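Local atomic coordinates of secretory-abundant heat soluble protein 1 (Ramazzottius varieornatus, PDB entry 5XN9), a protein that acts as a secreted molecular shield under water-deficient conditions, supporting desiccation tolerance, and has the fold of fatty acid binding proteins. Residues 96-101 with 107-112; 44-47 with 52-55; 121-124 with 129-132. All coordinates share one frame; numbering follows the deposited sequence.

Contact 1 of 3, residues 96-101 with 107-112. With ZN (zinc ion), chain D.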
loop_
_atom_site.group_PDB
_atom_site.type_symbol
_atom_site.label_atom_id
_atom_site.label_comp_id
_atom_site.label_asym_id
_atom_site.label_seq_id
_atom_site.Cartn_x
_atom_site.Cartn_y
_atom_site.Cartn_z
ATOM N N LYS A 96 -5.483 -6.732 -3.594
ATOM C CA LYS A 96 -4.428 -6.401 -4.542
ATOM C C LYS A 96 -4.712 -5.041 -5.157
ATOM O O LYS A 96 -5.870 -4.686 -5.379
ATOM C CB LYS A 96 -4.331 -7.453 -5.656
ATOM C CG LYS A 96 -3.833 -8.793 -5.152
ATOM C CD LYS A 96 -3.537 -9.765 -6.278
ATOM C CE LYS A 96 -2.785 -10.993 -5.761
ATOM N NZ LYS A 96 -2.823 -12.106 -6.731
ATOM N N ALA A 97 -3.660 -4.270 -5.414
ATOM C CA ALA A 97 -3.781 -3.026 -6.161
ATOM C C ALA A 97 -2.879 -3.083 -7.384
ATOM O O ALA A 97 -1.690 -3.434 -7.284
ATOM C CB ALA A 97 -3.443 -1.797 -5.315
ATOM N N GLU A 98 -3.448 -2.719 -8.527
ATOM C CA GLU A 98 -2.719 -2.548 -9.778
ATOM C C GLU A 98 -2.479 -1.055 -9.967
ATOM O O GLU A 98 -3.436 -0.280 -10.040
ATOM C CB GLU A 98 -3.577 -3.056 -10.936
ATOM C CG GLU A 98 -2.842 -3.102 -12.262
ATOM C CD GLU A 98 -1.963 -4.328 -12.396
ATOM O OE1 GLU A 98 -2.053 -5.237 -11.543
ATOM O OE2 GLU A 98 -1.188 -4.375 -13.374
ATOM N N VAL A 99 -1.214 -0.646 -10.026
ATOM C CA VAL A 99 -0.856 0.769 -10.010
ATOM C C VAL A 99 -0.106 1.128 -11.291
ATOM O O VAL A 99 0.913 0.507 -11.613
ATOM C CB VAL A 99 -0.028 1.120 -8.768
ATOM C CG1 VAL A 99 0.367 2.570 -8.814
ATOM C CG2 VAL A 99 -0.825 0.811 -7.493
ATOM N N HIS A 100 -0.603 2.126 -12.021
ATOM C CA HIS A 100 0.118 2.679 -13.165
ATOM C C HIS A 100 0.715 4.009 -12.755
ATOM O O HIS A 100 0.021 4.838 -12.164
ATOM C CB HIS A 100 -0.806 2.990 -14.344
ATOM C CG HIS A 100 -1.221 1.807 -15.161
ATOM N ND1 HIS A 100 -2.251 0.969 -14.788
ATOM C CD2 HIS A 100 -0.819 1.385 -16.386
ATOM C CE1 HIS A 100 -2.435 0.056 -15.724
ATOM N NE2 HIS A 100 -1.578 0.285 -16.706
ATOM N N VAL A 101 1.979 4.224 -13.102
ATOM C CA VAL A 101 2.584 5.549 -13.005
ATOM C C VAL A 101 2.958 5.971 -14.421
ATOM O O VAL A 101 4.098 5.740 -14.859
ATOM C CB VAL A 101 3.799 5.545 -12.068
ATOM C CG1 VAL A 101 4.275 6.955 -11.855
ATOM C CG2 VAL A 101 3.450 4.869 -10.743
ATOM N N VAL A 107 4.572 0.061 -13.852
ATOM C CA VAL A 107 3.419 -0.672 -13.349
ATOM C C VAL A 107 3.849 -1.340 -12.054
ATOM O O VAL A 107 4.873 -2.033 -12.022
ATOM C CB VAL A 107 2.939 -1.721 -14.373
ATOM C CG1 VAL A 107 1.782 -2.549 -13.805
ATOM C CG2 VAL A 107 2.544 -1.040 -15.667
ATOM N N ILE A 108 3.083 -1.120 -10.988
ATOM C CA ILE A 108 3.410 -1.614 -9.656
ATOM C C ILE A 108 2.288 -2.527 -9.186
ATOM O O ILE A 108 1.105 -2.220 -9.377
ATOM C CB ILE A 108 3.583 -0.448 -8.659
ATOM C CG1 ILE A 108 4.667 0.523 -9.133
ATOM C CG2 ILE A 108 3.923 -0.968 -7.271
ATOM C CD1 ILE A 108 4.727 1.790 -8.316
ATOM N N HIS A 109 2.665 -3.660 -8.597
ATOM C CA HIS A 109 1.727 -4.555 -7.933
ATOM C C HIS A 109 1.875 -4.394 -6.430
ATOM O O HIS A 109 2.991 -4.453 -5.903
ATOM C CB HIS A 109 2.015 -6.011 -8.305
ATOM C CG HIS A 109 1.644 -6.360 -9.707
ATOM N ND1 HIS A 109 1.975 -7.568 -10.286
ATOM C CD2 HIS A 109 0.964 -5.664 -10.649
ATOM C CE1 HIS A 109 1.523 -7.595 -11.528
ATOM N NE2 HIS A 109 0.900 -6.455 -11.770
ATOM N N ASP A 110 0.753 -4.190 -5.747
ATOM C CA ASP A 110 0.699 -4.217 -4.295
ATOM C C ASP A 110 -0.204 -5.371 -3.894
ATOM O O ASP A 110 -1.236 -5.605 -4.526
ATOM C CB ASP A 110 0.060 -2.934 -3.768
ATOM C CG ASP A 110 1.042 -1.798 -3.642
ATOM O OD1 ASP A 110 2.252 -2.028 -3.853
ATOM O OD2 ASP A 110 0.598 -0.678 -3.314
ATOM N N GLU A 111 0.203 -6.118 -2.883
ATOM C CA GLU A 111 -0.646 -7.165 -2.340
ATOM C C GLU A 111 -0.699 -7.013 -0.831
ATOM O O GLU A 111 0.298 -6.659 -0.196
ATOM C CB GLU A 111 -0.165 -8.574 -2.725
ATOM C CG GLU A 111 -1.035 -9.695 -2.158
ATOM C CD GLU A 111 -0.433 -11.073 -2.349
ATOM O OE1 GLU A 111 -1.030 -11.886 -3.078
ATOM O OE2 GLU A 111 0.638 -11.342 -1.769
ATOM N N TYR A 112 -1.876 -7.254 -0.269
ATOM C CA TYR A 112 -2.089 -7.232 1.175
ATOM C C TYR A 112 -2.624 -8.597 1.583
ATOM O O TYR A 112 -3.738 -8.967 1.199
ATOM C CB TYR A 112 -3.104 -6.150 1.560
ATOM C CG TYR A 112 -2.676 -4.755 1.174
ATOM C CD1 TYR A 112 -2.803 -4.308 -0.139
ATOM C CD2 TYR A 112 -2.147 -3.880 2.120
ATOM C CE1 TYR A 112 -2.401 -3.031 -0.499
ATOM C CE2 TYR A 112 -1.741 -2.599 1.766
ATOM C CZ TYR A 112 -1.870 -2.185 0.452
ATOM O OH TYR A 112 -1.459 -0.920 0.080
HETATM ZN ZN ZN D . -0.265 -6.129 -13.425
#
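Residues 96-101 and 107-112 run antiparallel at 167°, their axes 4.7 Å apart at closest, and each of the pairs Ala97-Asp110 and Val99-Ile108 is joined by two backbone hydrogen bonds. The side chains of these pairs share one face of the sheet; those of Lys96, Glu98 and His100 leave on the other, beside Glu111, His109 and Val107. On that second face Glu98 and His109 lie side by side and point the same way, which lets both reach one zinc ion. The carboxylate binds through OE2, with Glu98 OE2 2.0 Å from the metal and Glu98 OE1 2.7 Å from it; in one of the two modelled conformers of His109, His109 NE2 lies 2.1 Å from the zinc. A turn at chi2 (80°) swings the Glu98 carboxylate toward the neighbouring strand, where Glu98 OE1 comes within 3.2 Å of His109 CD2. Carboxylate and ring planes stand 53° apart, and the zinc holds them together where no hydrogen bond does. Val107 adds a methyl beside the site, its CG1 3.5 Å from Glu98 OE2. Further along, the extended chains of Lys96 and Glu111 run together, yet Lys96 NZ stays 4.1 Å from Glu111 OE1 and makes its salt bridge with Asp91 instead. The opposite face is more apolar: Val99 CB lies 3.9 Å from Ile108 CB, branched side chain against branched side chain. The small Ala97 lets its CB meet that of Asp110. Two ligands on facing residues of a non-hydrogen-bonded pair, in a hairpin of the fatty acid binding protein barrel, make this a cross-strand metal site on the surface of the barrel wall.

Contact 2 of 3, residues 44-47 with 52-55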
loop_
_atom_site.group_PDB
_atom_site.type_symbol
_atom_site.label_atom_id
_atom_site.label_comp_id
_atom_site.label_asym_id
_atom_site.label_seq_id
_atom_site.Cartn_x
_atom_site.Cartn_y
_atom_site.Cartn_z
ATOM N N LYS A 44 -4.504 2.230 7.165
ATOM C CA LYS A 44 -5.832 2.094 7.742
ATOM C C LYS A 44 -6.813 1.905 6.596
ATOM O O LYS A 44 -6.877 2.733 5.686
ATOM C CB LYS A 44 -6.175 3.323 8.590
ATOM C CG LYS A 44 -5.197 3.535 9.733
ATOM C CD LYS A 44 -5.548 4.750 10.573
ATOM C CE LYS A 44 -4.462 4.998 11.621
ATOM N NZ LYS A 44 -4.636 6.267 12.383
ATOM N N ILE A 45 -7.557 0.806 6.627
ATOM C CA ILE A 45 -8.478 0.462 5.554
ATOM C C ILE A 45 -9.835 0.172 6.181
ATOM O O ILE A 45 -9.943 -0.704 7.049
ATOM C CB ILE A 45 -7.987 -0.745 4.730
ATOM C CG1 ILE A 45 -6.593 -0.485 4.134
ATOM C CG2 ILE A 45 -8.976 -1.069 3.627
ATOM C CD1 ILE A 45 -5.948 -1.710 3.501
ATOM N N TRP A 46 -10.860 0.910 5.752
ATOM C CA TRP A 46 -12.200 0.749 6.297
ATOM C C TRP A 46 -13.221 0.996 5.201
ATOM O O TRP A 46 -12.901 1.504 4.118
ATOM C CB TRP A 46 -12.443 1.652 7.512
ATOM C CG TRP A 46 -12.540 3.124 7.230
ATOM C CD1 TRP A 46 -13.691 3.869 7.159
ATOM C CD2 TRP A 46 -11.458 4.046 7.036
ATOM N NE1 TRP A 46 -13.389 5.189 6.922
ATOM C CE2 TRP A 46 -12.028 5.327 6.847
ATOM C CE3 TRP A 46 -10.067 3.915 7.002
ATOM C CZ2 TRP A 46 -11.251 6.469 6.626
ATOM C CZ3 TRP A 46 -9.296 5.054 6.769
ATOM C CH2 TRP A 46 -9.895 6.311 6.588
ATOM N N LYS A 47 -14.452 0.590 5.476
ATOM C CA LYS A 47 -15.526 0.690 4.502
ATOM C C LYS A 47 -16.483 1.807 4.889
ATOM O O LYS A 47 -16.768 2.017 6.079
ATOM C CB LYS A 47 -16.280 -0.630 4.378
ATOM C CG LYS A 47 -17.159 -0.722 3.143
ATOM C CD LYS A 47 -17.776 -2.097 3.007
ATOM C CE LYS A 47 -18.632 -2.181 1.762
ATOM N NZ LYS A 47 -19.271 -3.521 1.604
ATOM N N TYR A 52 -14.532 2.125 -0.116
ATOM C CA TYR A 52 -13.547 1.953 0.932
ATOM C C TYR A 52 -12.647 3.172 0.995
ATOM O O TYR A 52 -12.481 3.904 0.011
ATOM C CB TYR A 52 -12.652 0.739 0.656
ATOM C CG TYR A 52 -13.342 -0.590 0.800
ATOM C CD1 TYR A 52 -14.037 -1.150 -0.264
ATOM C CD2 TYR A 52 -13.291 -1.299 2.000
ATOM C CE1 TYR A 52 -14.677 -2.381 -0.129
ATOM C CE2 TYR A 52 -13.916 -2.525 2.144
ATOM C CZ TYR A 52 -14.606 -3.060 1.083
ATOM O OH TYR A 52 -15.215 -4.278 1.240
ATOM N N HIS A 53 -12.076 3.400 2.171
ATOM C CA HIS A 53 -10.961 4.321 2.325
ATOM C C HIS A 53 -9.712 3.558 2.713
ATOM O O HIS A 53 -9.768 2.598 3.491
ATOM C CB HIS A 53 -11.236 5.364 3.401
ATOM C CG HIS A 53 -12.196 6.418 2.969
ATOM N ND1 HIS A 53 -11.799 7.699 2.657
ATOM C CD2 HIS A 53 -13.536 6.382 2.782
ATOM C CE1 HIS A 53 -12.858 8.415 2.324
ATOM N NE2 HIS A 53 -13.922 7.636 2.374
ATOM N N HIS A 54 -8.584 4.020 2.186
ATOM C CA HIS A 54 -7.279 3.467 2.501
ATOM C C HIS A 54 -6.409 4.671 2.817
ATOM O O HIS A 54 -6.074 5.458 1.919
ATOM C CB HIS A 54 -6.724 2.684 1.317
ATOM C CG HIS A 54 -5.349 2.160 1.548
ATOM N ND1 HIS A 54 -4.587 1.606 0.542
ATOM C CD2 HIS A 54 -4.602 2.090 2.676
ATOM C CE1 HIS A 54 -3.422 1.231 1.038
ATOM N NE2 HIS A 54 -3.406 1.510 2.330
ATOM N N GLN A 55 -6.078 4.853 4.092
ATOM C CA GLN A 55 -5.242 5.963 4.507
ATOM C C GLN A 55 -3.841 5.438 4.767
ATOM O O GLN A 55 -3.656 4.510 5.564
ATOM C CB GLN A 55 -5.794 6.629 5.761
ATOM C CG GLN A 55 -5.021 7.862 6.164
ATOM C CD GLN A 55 -5.382 8.301 7.553
ATOM O OE1 GLN A 55 -4.871 7.763 8.534
ATOM N NE2 GLN A 55 -6.289 9.263 7.652
HETATM O O HOH W 1 -17.121 -4.922 -0.543
#
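His53 CB, 3.5 Å from the centroid of the Trp46 six-membered ring, makes a CH-pi contact over its face, and this is where residues 44-47 and 52-55 pack most closely. The strands are antiparallel, and backbone bonds in both directions join Lys44 to Gln55 and Trp46 to His53. In one of its two modelled conformers the His53 imidazole is slid aside: its plane is only 12° from that of the indole, but the rings barely overlap. Trp46 can reach across because its CG sits between the backbone N and the carbonyl carbon (chi1 70°), a crowded position that lays the broad indole over the next strand. Gln55 CB then meets the ring at its edge. On the opposite face Ile45 crosses His54, its CG1 3.6 Å from His54 CD2 and its CD1 over the imidazole; a branched aliphatic suits a flat ring that keeps its nitrogens for other partners. Lys47 packs closely too, its extended chain across buried Tyr52 with CG 4.0 Å from the centroid of the Tyr52 ring, which also meets Phe69 and Trp8.

Looser is Lys44 with Gln55: a lysine methylene, CD, lies 3.7 Å from the amide oxygen Gln55 OE1, with Lys44 NZ 4.1 Å from Gln55 OE1, too far for a hydrogen bond. Solvent enters between the tips of Lys47 and Tyr52, where a water lies 2.7 Å from Tyr52 OH and receives a weak bond from Lys47 NZ.

Between the side chains the contact is made mostly by carbon and ring faces, while the backbone supplies the hydrogen bonds. Polar ends turn elsewhere: Trp46 NE1 to Glu48, His53 ND1 to Asp66, and His54 to Tyr88 and His43. Since His43 binds the magnesium ion, His54 may help orient that ligand as a second-shell residue.

Contact 3 of 3, residues 121-124 with 129-132. With ACY (acetic acid), chain L.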
loop_
_atom_site.group_PDB
_atom_site.type_symbol
_atom_site.label_atom_id
_atom_site.label_comp_id
_atom_site.label_asym_id
_atom_site.label_seq_id
_atom_site.Cartn_x
_atom_site.Cartn_y
_atom_site.Cartn_z
ATOM N N LYS A 121 2.679 -7.251 3.285
ATOM C CA LYS A 121 2.529 -6.461 2.073
ATOM C C LYS A 121 3.656 -6.806 1.115
ATOM O O LYS A 121 4.831 -6.797 1.497
ATOM C CB LYS A 121 2.521 -4.957 2.344
ATOM C CG LYS A 121 2.198 -4.155 1.096
ATOM C CD LYS A 121 1.861 -2.704 1.398
ATOM C CE LYS A 121 1.594 -1.967 0.109
ATOM N NZ LYS A 121 1.474 -0.501 0.317
ATOM N N THR A 122 3.293 -7.130 -0.117
ATOM C CA THR A 122 4.253 -7.446 -1.160
ATOM C C THR A 122 4.201 -6.346 -2.206
ATOM O O THR A 122 3.116 -5.920 -2.613
ATOM C CB THR A 122 3.922 -8.798 -1.790
ATOM O OG1 THR A 122 3.944 -9.808 -0.775
ATOM C CG2 THR A 122 4.944 -9.147 -2.856
ATOM N N TYR A 123 5.372 -5.881 -2.622
ATOM C CA TYR A 123 5.513 -4.800 -3.584
ATOM C C TYR A 123 6.295 -5.376 -4.748
ATOM O O TYR A 123 7.361 -5.961 -4.540
ATOM C CB TYR A 123 6.347 -3.655 -2.982
ATOM C CG TYR A 123 5.951 -3.173 -1.589
ATOM C CD1 TYR A 123 6.203 -3.946 -0.455
ATOM C CD2 TYR A 123 5.373 -1.932 -1.408
ATOM C CE1 TYR A 123 5.859 -3.508 0.809
ATOM C CE2 TYR A 123 5.030 -1.476 -0.140
ATOM C CZ TYR A 123 5.275 -2.269 0.966
ATOM O OH TYR A 123 4.937 -1.825 2.229
ATOM N N LYS A 124 5.782 -5.227 -5.962
ATOM C CA LYS A 124 6.485 -5.755 -7.123
ATOM C C LYS A 124 6.499 -4.722 -8.232
ATOM O O LYS A 124 5.477 -4.090 -8.517
ATOM C CB LYS A 124 5.836 -7.021 -7.674
ATOM C CG LYS A 124 6.016 -8.279 -6.856
ATOM C CD LYS A 124 5.373 -9.446 -7.595
ATOM C CE LYS A 124 5.412 -10.738 -6.799
ATOM N NZ LYS A 124 4.345 -11.663 -7.260
ATOM N N THR A 129 10.849 -7.840 -6.262
ATOM C CA THR A 129 9.812 -8.006 -5.254
ATOM C C THR A 129 10.360 -7.611 -3.891
ATOM O O THR A 129 11.471 -8.006 -3.521
ATOM C CB THR A 129 9.392 -9.476 -5.184
ATOM O OG1 THR A 129 9.004 -9.925 -6.489
ATOM C CG2 THR A 129 8.247 -9.671 -4.203
ATOM N N ALA A 130 9.575 -6.842 -3.141
ATOM C CA ALA A 130 9.895 -6.538 -1.756
ATOM C C ALA A 130 8.715 -6.914 -0.872
ATOM O O ALA A 130 7.584 -7.070 -1.340
ATOM C CB ALA A 130 10.261 -5.068 -1.555
ATOM N N LYS A 131 8.991 -7.059 0.420
ATOM C CA LYS A 131 7.953 -7.408 1.369
ATOM C C LYS A 131 8.125 -6.592 2.634
ATOM O O LYS A 131 9.242 -6.236 3.027
ATOM C CB LYS A 131 7.988 -8.892 1.715
ATOM C CG LYS A 131 7.464 -9.780 0.607
ATOM C CD LYS A 131 7.612 -11.236 0.973
ATOM C CE LYS A 131 7.013 -12.125 -0.095
ATOM N NZ LYS A 131 5.540 -12.027 -0.084
ATOM N N ARG A 132 7.002 -6.315 3.278
ATOM C CA ARG A 132 7.018 -5.612 4.542
ATOM C C ARG A 132 5.900 -6.181 5.396
ATOM O O ARG A 132 4.828 -6.495 4.880
ATOM C CB ARG A 132 6.797 -4.138 4.267
ATOM C CG ARG A 132 7.345 -3.283 5.299
ATOM C CD ARG A 132 7.290 -1.855 4.897
ATOM N NE ARG A 132 7.812 -1.078 5.989
ATOM C CZ ARG A 132 7.609 0.216 6.145
ATOM N NH1 ARG A 132 6.876 0.892 5.265
ATOM N NH2 ARG A 132 8.139 0.819 7.189
HETATM C C ACY L . 4.253 1.355 2.164
HETATM O O ACY L . 5.341 0.848 2.520
HETATM O OXT ACY L . 3.258 0.688 1.806
HETATM C CH3 ACY L . 4.131 2.851 2.167
#
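Lys121 and Tyr123 on one strand and Arg132 on the next converge on a single acetate, probably from the crystallisation liquor. Paired backbone hydrogen bonds join Lys121 to Arg132 and Tyr123 to Ala130 in an antiparallel hairpin. Tyr123 OH donates to acetate O at 2.7 Å, and Arg132 NH1 reaches the same oxygen from 3.1 Å, the acetate lying at the guanidinium edge. Lys121 NZ takes the other oxygen, OXT, at 2.6 Å. Cationic ends suit a pocket that accepts a carboxylate; Lys121 CG over one face and Arg132 CB at the edge help fix the Tyr123 ring, and so the direction of its hydroxyl. Arg132 and Tyr134, two apart on the last strand of this fatty acid binding protein barrel, recall the Arg-x-Tyr pair that grips lipid carboxylates in relatives. A phenylalanine in place of Tyr123 would lack the hydroxyl and would probably leave that acetate oxygen more loosely held by Arg132. Arg132 NH2 bonds Asn38 and the carbonyl of His39. On the opposite face, a bend in the Lys131 chain (chi4 -71°) turns NZ back to Thr122 OG1, 2.8 Å away, while Glu120 supplies its salt bridge. Beside it Thr122 CG2 lies 3.6 Å from Thr129 CG2.

From the N terminus, contact 2 comes first, closing the tight turn between strands 42-48 and 51-58. Contact 1 follows, closing the loop between 94-101 and 106-114, and contact 3 the turn between 118-125 and 128-136. The three hairpins lie in series; none nests within or crosses another. Contacts 1 and 3 are neighbours in the sheet: strand 106-114 pairs directly with 118-125, with His109 N 2.8 Å from Lys124 O. Contacts 2 and 3 lie on opposite sides of the chain's centre, their own centres about 20 Å apart. Tyr112 OH packs against His54 CE1, so contacts 1 and 2 also meet, across the barrel interior.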